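Local atomic coordinates of probable 2-phosphosulfolactate phosphatase (PDB entry 1VR0), a protein that probably hydrolyses (2R)-O-phospho-3-sulfolactate to (2R)-3-sulfolactate and phosphate as a magnesium-dependent phosphatase of the ComB family. Residues M13-I24 / D151-E162; Y198-K209 / D225-D233. All coordinates share one frame; numbering follows the deposited sequence.

Contact 1 of 2, residues M13-I24 / D151-E162. With MG (magnesium ion), chain D; 3SL ((2R)-3-sulfolactic acid), chain E.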
loop_
_atom_site.group_PDB
_atom_site.type_symbol
_atom_site.label_atom_id
_atom_site.label_comp_id
_atom_site.label_asym_id
_atom_site.label_seq_id
_atom_site.Cartn_x
_atom_site.Cartn_y
_atom_site.Cartn_z
HETATM N N MSE A 13 -2.864 -21.485 -3.593
HETATM C CA MSE A 13 -3.325 -20.438 -2.694
HETATM C C MSE A 13 -2.718 -19.040 -2.961
HETATM O O MSE A 13 -1.502 -18.871 -3.037
HETATM C CB MSE A 13 -3.025 -20.877 -1.263
HETATM C CG MSE A 13 -3.565 -19.949 -0.205
HETATM SE SE MSE A 13 -3.231 -20.589 1.668
HETATM C CE MSE A 13 -4.384 -22.177 1.742
ATOM N N LYS A 14 -3.596 -18.052 -3.091
ATOM C CA LYS A 14 -3.227 -16.662 -3.303
ATOM C C LYS A 14 -3.201 -15.901 -1.966
ATOM O O LYS A 14 -4.084 -16.083 -1.135
ATOM C CB LYS A 14 -4.256 -15.983 -4.226
ATOM C CG LYS A 14 -4.486 -16.653 -5.625
ATOM C CD LYS A 14 -5.563 -15.908 -6.516
ATOM C CE LYS A 14 -5.617 -16.327 -8.008
ATOM N NZ LYS A 14 -5.665 -17.809 -8.282
ATOM N N ILE A 15 -2.197 -15.043 -1.772
ATOM C CA ILE A 15 -2.107 -14.196 -0.600
ATOM C C ILE A 15 -1.979 -12.737 -1.016
ATOM O O ILE A 15 -1.112 -12.384 -1.805
ATOM C CB ILE A 15 -0.933 -14.608 0.298
ATOM C CG1 ILE A 15 -1.094 -16.081 0.702
ATOM C CG2 ILE A 15 -0.889 -13.731 1.548
ATOM C CD1 ILE A 15 -0.011 -16.635 1.567
ATOM N N ASP A 16 -2.883 -11.905 -0.494
ATOM C CA ASP A 16 -2.915 -10.475 -0.784
ATOM C C ASP A 16 -2.775 -9.723 0.525
ATOM O O ASP A 16 -2.846 -10.313 1.596
ATOM C CB ASP A 16 -4.249 -10.099 -1.451
ATOM C CG ASP A 16 -4.194 -8.769 -2.222
ATOM O OD1 ASP A 16 -3.123 -8.118 -2.371
ATOM O OD2 ASP A 16 -5.267 -8.375 -2.734
ATOM N N LEU A 17 -2.622 -8.410 0.415
ATOM C CA LEU A 17 -2.497 -7.542 1.574
ATOM C C LEU A 17 -3.236 -6.226 1.301
ATOM O O LEU A 17 -3.147 -5.675 0.204
ATOM C CB LEU A 17 -1.031 -7.279 1.853
ATOM C CG LEU A 17 -0.745 -6.440 3.081
ATOM C CD1 LEU A 17 0.588 -6.903 3.662
ATOM C CD2 LEU A 17 -0.696 -4.944 2.785
ATOM N N ILE A 18 -3.972 -5.752 2.303
ATOM C CA ILE A 18 -4.632 -4.475 2.249
ATOM C C ILE A 18 -3.937 -3.600 3.300
ATOM O O ILE A 18 -3.705 -4.035 4.423
ATOM C CB ILE A 18 -6.079 -4.642 2.555
ATOM C CG1 ILE A 18 -6.746 -5.355 1.374
ATOM C CG2 ILE A 18 -6.706 -3.303 2.843
ATOM C CD1 ILE A 18 -8.193 -5.752 1.593
ATOM N N ILE A 19 -3.622 -2.370 2.932
ATOM C CA ILE A 19 -2.720 -1.552 3.710
ATOM C C ILE A 19 -3.372 -0.737 4.851
ATOM O O ILE A 19 -2.635 -0.181 5.667
ATOM C CB ILE A 19 -1.937 -0.585 2.810
ATOM C CG1 ILE A 19 -2.899 0.358 2.060
ATOM C CG2 ILE A 19 -1.079 -1.365 1.827
ATOM C CD1 ILE A 19 -2.243 1.703 1.669
ATOM N N SER A 20 -4.705 -0.659 4.909
ATOM C CA SER A 20 -5.350 0.101 5.968
ATOM C C SER A 20 -6.849 -0.126 5.984
ATOM O O SER A 20 -7.428 -0.482 4.969
ATOM C CB SER A 20 -5.083 1.609 5.801
ATOM O OG SER A 20 -6.216 2.300 5.276
ATOM N N ALA A 21 -7.468 0.141 7.132
ATOM C CA ALA A 21 -8.931 0.081 7.283
ATOM C C ALA A 21 -9.703 0.946 6.268
ATOM O O ALA A 21 -10.814 0.592 5.886
ATOM C CB ALA A 21 -9.321 0.466 8.715
ATOM N N ASP A 22 -9.108 2.051 5.836
ATOM C CA ASP A 22 -9.709 2.927 4.823
ATOM C C ASP A 22 -9.424 2.499 3.395
ATOM O O ASP A 22 -9.871 3.156 2.462
ATOM C CB ASP A 22 -9.233 4.372 5.012
ATOM C CG ASP A 22 -9.840 5.033 6.237
ATOM O OD1 ASP A 22 -10.999 4.753 6.575
ATOM O OD2 ASP A 22 -9.188 5.849 6.898
ATOM N N ASP A 23 -8.692 1.402 3.216
ATOM C CA ASP A 23 -8.404 0.887 1.875
ATOM C C ASP A 23 -9.009 -0.492 1.605
ATOM O O ASP A 23 -8.705 -1.114 0.597
ATOM C CB ASP A 23 -6.910 0.902 1.642
ATOM C CG ASP A 23 -6.377 2.312 1.534
ATOM O OD1 ASP A 23 -6.819 3.011 0.572
ATOM O OD2 ASP A 23 -5.572 2.735 2.425
ATOM N N ILE A 24 -9.924 -0.943 2.455
ATOM C CA ILE A 24 -10.603 -2.193 2.209
ATOM C C ILE A 24 -11.618 -2.028 1.080
ATOM O O ILE A 24 -12.385 -1.085 1.065
ATOM C CB ILE A 24 -11.353 -2.644 3.425
ATOM C CG1 ILE A 24 -10.399 -2.996 4.532
ATOM C CG2 ILE A 24 -12.191 -3.856 3.125
ATOM C CD1 ILE A 24 -11.080 -3.183 5.827
ATOM N N ASP A 151 -7.952 -18.873 -0.424
ATOM C CA ASP A 151 -7.143 -17.704 -0.687
ATOM C C ASP A 151 -7.224 -16.719 0.499
ATOM O O ASP A 151 -8.202 -16.679 1.236
ATOM C CB ASP A 151 -7.579 -16.973 -1.952
ATOM C CG ASP A 151 -7.441 -17.812 -3.226
ATOM O OD1 ASP A 151 -6.528 -18.680 -3.377
ATOM O OD2 ASP A 151 -8.286 -17.555 -4.112
ATOM N N VAL A 152 -6.183 -15.915 0.651
ATOM C CA VAL A 152 -5.977 -15.134 1.840
ATOM C C VAL A 152 -5.852 -13.669 1.508
ATOM O O VAL A 152 -5.257 -13.314 0.514
ATOM C CB VAL A 152 -4.703 -15.586 2.556
ATOM C CG1 VAL A 152 -4.431 -14.748 3.777
ATOM C CG2 VAL A 152 -4.861 -17.027 2.970
ATOM N N VAL A 153 -6.421 -12.822 2.355
ATOM C CA VAL A 153 -6.093 -11.419 2.322
ATOM C C VAL A 153 -5.720 -11.001 3.738
ATOM O O VAL A 153 -6.421 -11.279 4.692
ATOM C CB VAL A 153 -7.211 -10.543 1.708
ATOM C CG1 VAL A 153 -8.504 -10.708 2.438
ATOM C CG2 VAL A 153 -6.815 -9.089 1.751
ATOM N N ILE A 154 -4.577 -10.344 3.868
ATOM C CA ILE A 154 -4.117 -9.835 5.157
ATOM C C ILE A 154 -4.486 -8.381 5.253
ATOM O O ILE A 154 -4.008 -7.546 4.493
ATOM C CB ILE A 154 -2.634 -10.094 5.305
ATOM C CG1 ILE A 154 -2.449 -11.603 5.413
ATOM C CG2 ILE A 154 -2.103 -9.477 6.576
ATOM C CD1 ILE A 154 -1.044 -11.995 5.259
ATOM N N VAL A 155 -5.406 -8.093 6.162
ATOM C CA VAL A 155 -6.012 -6.766 6.260
ATOM C C VAL A 155 -5.300 -6.004 7.366
ATOM O O VAL A 155 -5.547 -6.253 8.529
ATOM C CB VAL A 155 -7.518 -6.862 6.558
ATOM C CG1 VAL A 155 -8.173 -5.482 6.568
ATOM C CG2 VAL A 155 -8.202 -7.765 5.562
ATOM N N ASN A 156 -4.375 -5.125 6.995
ATOM C CA ASN A 156 -3.736 -4.227 7.955
ATOM C C ASN A 156 -4.736 -3.173 8.407
ATOM O O ASN A 156 -5.415 -2.587 7.583
ATOM C CB ASN A 156 -2.538 -3.521 7.298
ATOM C CG ASN A 156 -1.425 -4.482 6.938
ATOM O OD1 ASN A 156 -1.670 -5.650 6.686
ATOM N ND2 ASN A 156 -0.204 -4.009 6.957
ATOM N N ALA A 157 -4.856 -2.937 9.703
ATOM C CA ALA A 157 -5.717 -1.846 10.175
ATOM C C ALA A 157 -5.053 -0.510 9.836
ATOM O O ALA A 157 -5.725 0.459 9.505
ATOM C CB ALA A 157 -5.970 -1.952 11.644
ATOM N N GLY A 158 -3.718 -0.486 9.872
ATOM C CA GLY A 158 -2.961 0.749 9.678
ATOM C C GLY A 158 -3.195 1.643 10.881
ATOM O O GLY A 158 -3.623 1.156 11.935
ATOM N N THR A 159 -2.904 2.926 10.744
ATOM C CA THR A 159 -3.261 3.875 11.772
ATOM C C THR A 159 -3.884 5.084 11.085
ATOM O O THR A 159 -3.318 5.628 10.146
ATOM C CB THR A 159 -2.039 4.211 12.698
ATOM O OG1 THR A 159 -2.270 5.415 13.426
ATOM C CG2 THR A 159 -0.778 4.410 11.925
ATOM N N TYR A 160 -5.059 5.470 11.557
ATOM C CA TYR A 160 -5.786 6.587 10.994
ATOM C C TYR A 160 -5.927 6.476 9.479
ATOM O O TYR A 160 -5.734 7.436 8.763
ATOM C CB TYR A 160 -5.113 7.921 11.373
ATOM C CG TYR A 160 -5.128 8.160 12.856
ATOM C CD1 TYR A 160 -6.326 8.504 13.504
ATOM C CD2 TYR A 160 -3.968 8.024 13.629
ATOM C CE1 TYR A 160 -6.371 8.736 14.881
ATOM C CE2 TYR A 160 -3.991 8.236 15.024
ATOM C CZ TYR A 160 -5.201 8.593 15.651
ATOM O OH TYR A 160 -5.274 8.806 17.041
ATOM N N GLY A 161 -6.260 5.293 9.000
ATOM C CA GLY A 161 -6.419 5.087 7.567
ATOM C C GLY A 161 -5.170 5.170 6.711
ATOM O O GLY A 161 -5.258 5.489 5.534
ATOM N N GLU A 162 -4.018 4.878 7.287
ATOM C CA GLU A 162 -2.788 4.905 6.554
ATOM C C GLU A 162 -1.939 3.667 6.778
ATOM O O GLU A 162 -1.882 3.087 7.855
ATOM C CB GLU A 162 -1.958 6.126 6.941
ATOM C CG GLU A 162 -2.810 7.373 7.157
ATOM C CD GLU A 162 -2.358 8.587 6.363
ATOM O OE1 GLU A 162 -1.150 8.979 6.435
ATOM O OE2 GLU A 162 -3.248 9.179 5.695
HETATM MG MG MG D . -2.468 -0.422 13.530
HETATM O O11 3SL E . -3.540 6.008 18.177
HETATM C C1 3SL E . -3.126 5.250 19.076
HETATM O O12 3SL E . -2.124 5.468 19.803
HETATM C C2 3SL E . -3.897 4.001 19.278
HETATM O O2 3SL E . -4.246 3.512 17.986
HETATM C C3 3SL E . -3.026 3.047 20.072
HETATM S S 3SL E . -3.686 1.524 20.145
HETATM O O3S 3SL E . -4.356 1.334 21.443
HETATM O O1S 3SL E . -4.463 1.124 18.923
HETATM O O2S 3SL E . -2.570 0.577 20.262
HETATM O O HOH W 1 -0.546 -0.935 7.206
HETATM O O HOH W 2 -3.966 4.910 3.078
HETATM O O HOH W 3 -0.786 -1.704 14.937
HETATM O O HOH W 4 -0.762 1.305 14.027
#
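Lys14 and Val152 begin a run of parallel strand pairing: Val152 N donates to Lys14 O at 2.8 Å, Asp16 N to Val152 O at 2.9 Å, and the alternation continues through Ile154 and Ile18 to Asn156. The axes of strands 13-18 and 152-156 approach to 4.4 Å at 17°, which identifies neighbouring parallel strands in the mixed sheet. Before the first rung, Asp151 OD1 takes the Lys14 N-H from above its carboxylate plane, 3.0 Å away. On the face of Asp16 and Ile18, the tip CD1 of Ile18 lies 3.6 Å from Val153 CG2; with CG1 beside the backbone N (chi1 -71°), the Ile18 branch is carried across that valine. Leu17 and Ile154 occupy the other face, against helix 165-181. Where the strands end, Ala21 N still donates to Ala157 O (3.0 Å), and one water joins Ile19 O to Asn156 ND2, while Asn156 OD1 is held by Ser171. Ser20 OG accepts from Asp22 N in an ST turn and donates to Asp23 OD2, whose water partner also donates to Gly161 O. Beyond this, Gly158 O coordinates the magnesium ion at 2.5 Å, alongside Asp38 and Asp167, and Tyr160 borders the sulfolactate pocket. Alternating backbone hydrogen bonds fix the strand register, and the chain after 152-156 then supplies Gly158 O as a metal ligand at the carboxyl end of the parallel strands.

Contact 2 of 2, residues Y198-K209 / D225-D233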
loop_
_atom_site.group_PDB
_atom_site.type_symbol
_atom_site.label_atom_id
_atom_site.label_comp_id
_atom_site.label_asym_id
_atom_site.label_seq_id
_atom_site.Cartn_x
_atom_site.Cartn_y
_atom_site.Cartn_z
ATOM N N TYR A 198 9.916 -8.089 6.380
ATOM C CA TYR A 198 10.067 -8.981 7.534
ATOM C C TYR A 198 11.361 -9.788 7.426
ATOM O O TYR A 198 12.183 -9.779 8.335
ATOM C CB TYR A 198 8.885 -9.940 7.705
ATOM C CG TYR A 198 9.261 -11.018 8.656
ATOM C CD1 TYR A 198 9.294 -10.753 10.022
ATOM C CD2 TYR A 198 9.708 -12.278 8.207
ATOM C CE1 TYR A 198 9.718 -11.714 10.931
ATOM C CE2 TYR A 198 10.125 -13.257 9.123
ATOM C CZ TYR A 198 10.115 -12.966 10.486
ATOM O OH TYR A 198 10.510 -13.882 11.445
ATOM N N LYS A 199 11.521 -10.485 6.313
ATOM C CA LYS A 199 12.640 -11.413 6.100
ATOM C C LYS A 199 13.988 -10.690 6.348
ATOM O O LYS A 199 14.916 -11.282 6.869
ATOM C CB LYS A 199 12.462 -11.954 4.673
ATOM C CG LYS A 199 13.363 -13.025 4.094
ATOM C CD LYS A 199 13.310 -12.909 2.465
ATOM C CE LYS A 199 12.946 -14.252 1.689
ATOM N NZ LYS A 199 14.167 -14.855 1.015
ATOM N N THR A 200 14.068 -9.394 6.051
ATOM C CA THR A 200 15.293 -8.609 6.272
ATOM C C THR A 200 15.363 -7.911 7.638
ATOM O O THR A 200 16.239 -7.099 7.874
ATOM C CB THR A 200 15.484 -7.532 5.144
ATOM O OG1 THR A 200 14.266 -6.813 4.949
ATOM C CG2 THR A 200 15.852 -8.157 3.846
ATOM N N ASN A 201 14.449 -8.246 8.537
ATOM C CA ASN A 201 14.311 -7.601 9.833
ATOM C C ASN A 201 13.542 -8.557 10.740
ATOM O O ASN A 201 12.528 -8.193 11.321
ATOM C CB ASN A 201 13.495 -6.313 9.642
ATOM C CG ASN A 201 14.261 -5.211 8.912
ATOM O OD1 ASN A 201 15.031 -4.526 9.527
ATOM N ND2 ASN A 201 14.002 -5.016 7.622
ATOM N N GLU A 202 14.003 -9.796 10.833
ATOM C CA GLU A 202 13.260 -10.854 11.534
ATOM C C GLU A 202 12.899 -10.574 12.973
ATOM O O GLU A 202 11.903 -11.080 13.479
ATOM C CB GLU A 202 14.032 -12.165 11.495
ATOM C CG GLU A 202 13.754 -12.899 10.205
ATOM C CD GLU A 202 14.738 -14.002 9.958
ATOM O OE1 GLU A 202 15.224 -14.587 10.967
ATOM O OE2 GLU A 202 15.026 -14.274 8.760
ATOM N N ASP A 203 13.733 -9.797 13.638
ATOM C CA ASP A 203 13.526 -9.468 15.050
ATOM C C ASP A 203 12.321 -8.531 15.186
ATOM O O ASP A 203 11.836 -8.343 16.269
ATOM C CB ASP A 203 14.769 -8.789 15.650
ATOM C CG ASP A 203 15.020 -7.373 15.039
ATOM O OD1 ASP A 203 15.122 -7.244 13.783
ATOM O OD2 ASP A 203 15.082 -6.386 15.811
ATOM N N ILE A 204 11.882 -7.900 14.099
ATOM C CA ILE A 204 10.676 -7.057 14.105
ATOM C C ILE A 204 10.830 -5.734 14.870
ATOM O O ILE A 204 10.631 -4.675 14.293
ATOM C CB ILE A 204 9.433 -7.841 14.587
ATOM C CG1 ILE A 204 9.110 -8.936 13.573
ATOM C CG2 ILE A 204 8.220 -6.914 14.723
ATOM C CD1 ILE A 204 7.993 -9.921 13.989
ATOM N N LYS A 205 11.124 -5.822 16.169
ATOM C CA LYS A 205 11.352 -4.658 17.057
ATOM C C LYS A 205 12.075 -3.506 16.374
ATOM O O LYS A 205 11.621 -2.364 16.407
ATOM C CB LYS A 205 12.236 -5.065 18.234
ATOM C CG LYS A 205 11.580 -5.307 19.589
ATOM C CD LYS A 205 12.701 -5.762 20.555
ATOM C CE LYS A 205 12.267 -5.769 22.004
ATOM N NZ LYS A 205 13.465 -6.095 22.881
ATOM N N GLY A 206 13.222 -3.816 15.781
ATOM C CA GLY A 206 14.092 -2.784 15.235
ATOM C C GLY A 206 13.414 -1.930 14.184
ATOM O O GLY A 206 13.502 -0.721 14.204
ATOM N N PHE A 207 12.706 -2.568 13.272
ATOM C CA PHE A 207 12.190 -1.881 12.123
ATOM C C PHE A 207 10.901 -1.135 12.443
ATOM O O PHE A 207 10.582 -0.126 11.837
ATOM C CB PHE A 207 11.999 -2.900 10.998
ATOM C CG PHE A 207 11.744 -2.283 9.695
ATOM C CD1 PHE A 207 12.792 -1.934 8.878
ATOM C CD2 PHE A 207 10.444 -1.996 9.296
ATOM C CE1 PHE A 207 12.545 -1.310 7.658
ATOM C CE2 PHE A 207 10.188 -1.370 8.064
ATOM C CZ PHE A 207 11.228 -1.046 7.253
ATOM N N VAL A 208 10.153 -1.624 13.413
ATOM C CA VAL A 208 8.942 -0.943 13.818
ATOM C C VAL A 208 9.255 0.472 14.334
ATOM O O VAL A 208 8.443 1.390 14.204
ATOM C CB VAL A 208 8.200 -1.739 14.904
ATOM C CG1 VAL A 208 6.996 -0.932 15.453
ATOM C CG2 VAL A 208 7.730 -3.076 14.359
ATOM N N LYS A 209 10.442 0.651 14.911
ATOM C CA LYS A 209 10.829 1.980 15.402
ATOM C C LYS A 209 10.821 3.079 14.318
ATOM O O LYS A 209 10.812 4.244 14.650
ATOM C CB LYS A 209 12.159 1.922 16.128
ATOM C CG LYS A 209 12.039 1.092 17.363
ATOM C CD LYS A 209 13.326 1.002 18.103
ATOM C CE LYS A 209 13.244 -0.007 19.211
ATOM N NZ LYS A 209 14.568 -0.189 19.787
ATOM N N ASP A 225 4.181 -2.276 26.614
ATOM C CA ASP A 225 3.249 -2.869 25.646
ATOM C C ASP A 225 3.972 -3.155 24.335
ATOM O O ASP A 225 3.765 -4.202 23.730
ATOM C CB ASP A 225 2.048 -1.956 25.361
ATOM C CG ASP A 225 1.033 -1.890 26.501
ATOM O OD1 ASP A 225 0.960 -2.773 27.423
ATOM O OD2 ASP A 225 0.253 -0.926 26.453
ATOM N N PHE A 226 4.823 -2.217 23.908
ATOM C CA PHE A 226 5.602 -2.370 22.671
ATOM C C PHE A 226 6.486 -3.642 22.702
ATOM O O PHE A 226 6.503 -4.421 21.755
ATOM C CB PHE A 226 6.465 -1.112 22.406
ATOM C CG PHE A 226 7.539 -1.327 21.382
ATOM C CD1 PHE A 226 7.226 -1.445 20.058
ATOM C CD2 PHE A 226 8.877 -1.451 21.760
ATOM C CE1 PHE A 226 8.212 -1.688 19.105
ATOM C CE2 PHE A 226 9.885 -1.691 20.802
ATOM C CZ PHE A 226 9.542 -1.813 19.472
ATOM N N GLU A 227 7.216 -3.848 23.795
ATOM C CA GLU A 227 8.101 -5.002 23.866
ATOM C C GLU A 227 7.298 -6.294 23.895
ATOM O O GLU A 227 7.727 -7.312 23.340
ATOM C CB GLU A 227 8.964 -4.979 25.124
ATOM C CG GLU A 227 9.601 -3.650 25.444
ATOM C CD GLU A 227 11.068 -3.613 25.153
ATOM O OE1 GLU A 227 11.816 -3.593 26.149
ATOM O OE2 GLU A 227 11.456 -3.596 23.947
ATOM N N TYR A 228 6.161 -6.260 24.581
ATOM C CA TYR A 228 5.311 -7.418 24.711
ATOM C C TYR A 228 4.722 -7.809 23.343
ATOM O O TYR A 228 4.791 -8.966 22.941
ATOM C CB TYR A 228 4.204 -7.142 25.748
ATOM C CG TYR A 228 3.168 -8.214 25.788
ATOM C CD1 TYR A 228 3.380 -9.376 26.519
ATOM C CD2 TYR A 228 2.004 -8.115 25.042
ATOM C CE1 TYR A 228 2.440 -10.401 26.539
ATOM C CE2 TYR A 228 1.056 -9.138 25.049
ATOM C CZ TYR A 228 1.282 -10.270 25.810
ATOM O OH TYR A 228 0.360 -11.284 25.855
ATOM N N CYS A 229 4.166 -6.834 22.633
ATOM C CA CYS A 229 3.556 -7.080 21.320
ATOM C C CYS A 229 4.526 -7.528 20.227
ATOM O O CYS A 229 4.094 -8.016 19.181
ATOM C CB CYS A 229 2.805 -5.843 20.840
ATOM S SG CYS A 229 1.415 -5.406 21.921
ATOM N N CYS A 230 5.815 -7.365 20.467
ATOM C CA CYS A 230 6.818 -7.881 19.553
ATOM C C CYS A 230 7.257 -9.311 19.846
ATOM O O CYS A 230 8.093 -9.840 19.138
ATOM C CB CYS A 230 8.030 -6.973 19.598
ATOM S SG CYS A 230 7.700 -5.385 18.857
ATOM N N LYS A 231 6.730 -9.930 20.903
ATOM C CA LYS A 231 7.085 -11.309 21.225
ATOM C C LYS A 231 6.408 -12.298 20.266
ATOM O O LYS A 231 5.198 -12.269 20.048
ATOM C CB LYS A 231 6.761 -11.619 22.694
ATOM C CG LYS A 231 7.441 -10.634 23.652
ATOM C CD LYS A 231 8.217 -11.258 24.800
ATOM C CE LYS A 231 9.565 -10.461 25.030
ATOM N NZ LYS A 231 10.596 -11.141 25.911
ATOM N N LYS A 232 7.216 -13.161 19.678
ATOM C CA LYS A 232 6.749 -14.145 18.693
ATOM C C LYS A 232 6.110 -15.361 19.336
ATOM O O LYS A 232 6.617 -15.868 20.314
ATOM C CB LYS A 232 7.929 -14.643 17.814
ATOM C CG LYS A 232 8.483 -13.611 16.821
ATOM C CD LYS A 232 9.707 -14.135 16.084
ATOM C CE LYS A 232 9.999 -13.305 14.872
ATOM N NZ LYS A 232 11.363 -13.607 14.383
ATOM N N ASP A 233 4.993 -15.827 18.785
ATOM C CA ASP A 233 4.553 -17.215 19.010
ATOM C C ASP A 233 4.400 -17.581 20.465
ATOM O O ASP A 233 4.771 -18.679 20.871
ATOM C CB ASP A 233 5.554 -18.170 18.346
ATOM C CG ASP A 233 5.095 -19.630 18.352
ATOM O OD1 ASP A 233 3.889 -19.951 18.132
ATOM O OD2 ASP A 233 5.974 -20.489 18.575
#
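Lys205 and Cys230 are the pair whose CA atoms come nearest across the contact, 6.1 Å, and the compact part gathers around them. Lys205 CG packs 3.9 Å from Cys230 CB. Next to it the Phe226 ring presents its edge: Lys205 O lies in the ring plane, 3.7 Å from Phe226 CZ, and Val208 CG1 lies near that plane, 3.9 Å from Phe226 CE1. Phe226 has CG anti to the backbone N (chi1 165°), which brings the ring from helix 223-229 to the short helix 205-208. Tyr214 meets the same ring edge-to-face and Met218 also packs on it, so helix 212-219 takes part in the cluster.

The more open side is built from long, charged chains. The extended Lys205 chain crosses Glu227, and Lys205 NZ forms a salt bridge to Glu227 OE2 at 3.4 Å, a long separation that suggests a modest attraction. The aliphatic part of Lys209 approaches the Phe226 ring obliquely, Lys209 CE being 4.1 Å from Phe226 CE2.

Separately, Lys232 stretches out almost fully to reach the buried Tyr198: Lys232 NZ donates twice, to Tyr198 OH at 3.1 Å and to Glu202 O at 2.7 Å, the latter from above the carbonyl plane. Ile204 CD1 touches the same chain at CE.

Two neutral oxygens, a phenol and a backbone carbonyl, therefore grip the Lys232 ammonium, tying the residues after helix 223-229 to the end of helix 189-199 and the turn beyond it, whereas apolar and ring-edge contacts join helix 223-229 and Cys230 just after it to helix 205-208.

In the fold
The two contacts follow one another in sequence, both segments of contact 1 preceding those of contact 2; their centres lie 19 Å apart and their nearest atoms about 10 Å, without touching. Helix 165-181 bridges them: Ser171 meets Leu17 and Ile154 of contact 1, while Tyr173 meets Tyr198 and Lys232 of contact 2. They stand differently to the active site. Contact 1 supplies a magnesium ligand and a residue of the sulfolactate pocket, whereas in contact 2 the Phe226 side chain stays about 9 Å from the ligand and that of Val208 about 10 Å from the metal. Asp225, in segment 225-233 but taking no part in the pairing, salt-bridges Arg41, which hydrogen-bonds the ligand. Each contact also touches the second subunit.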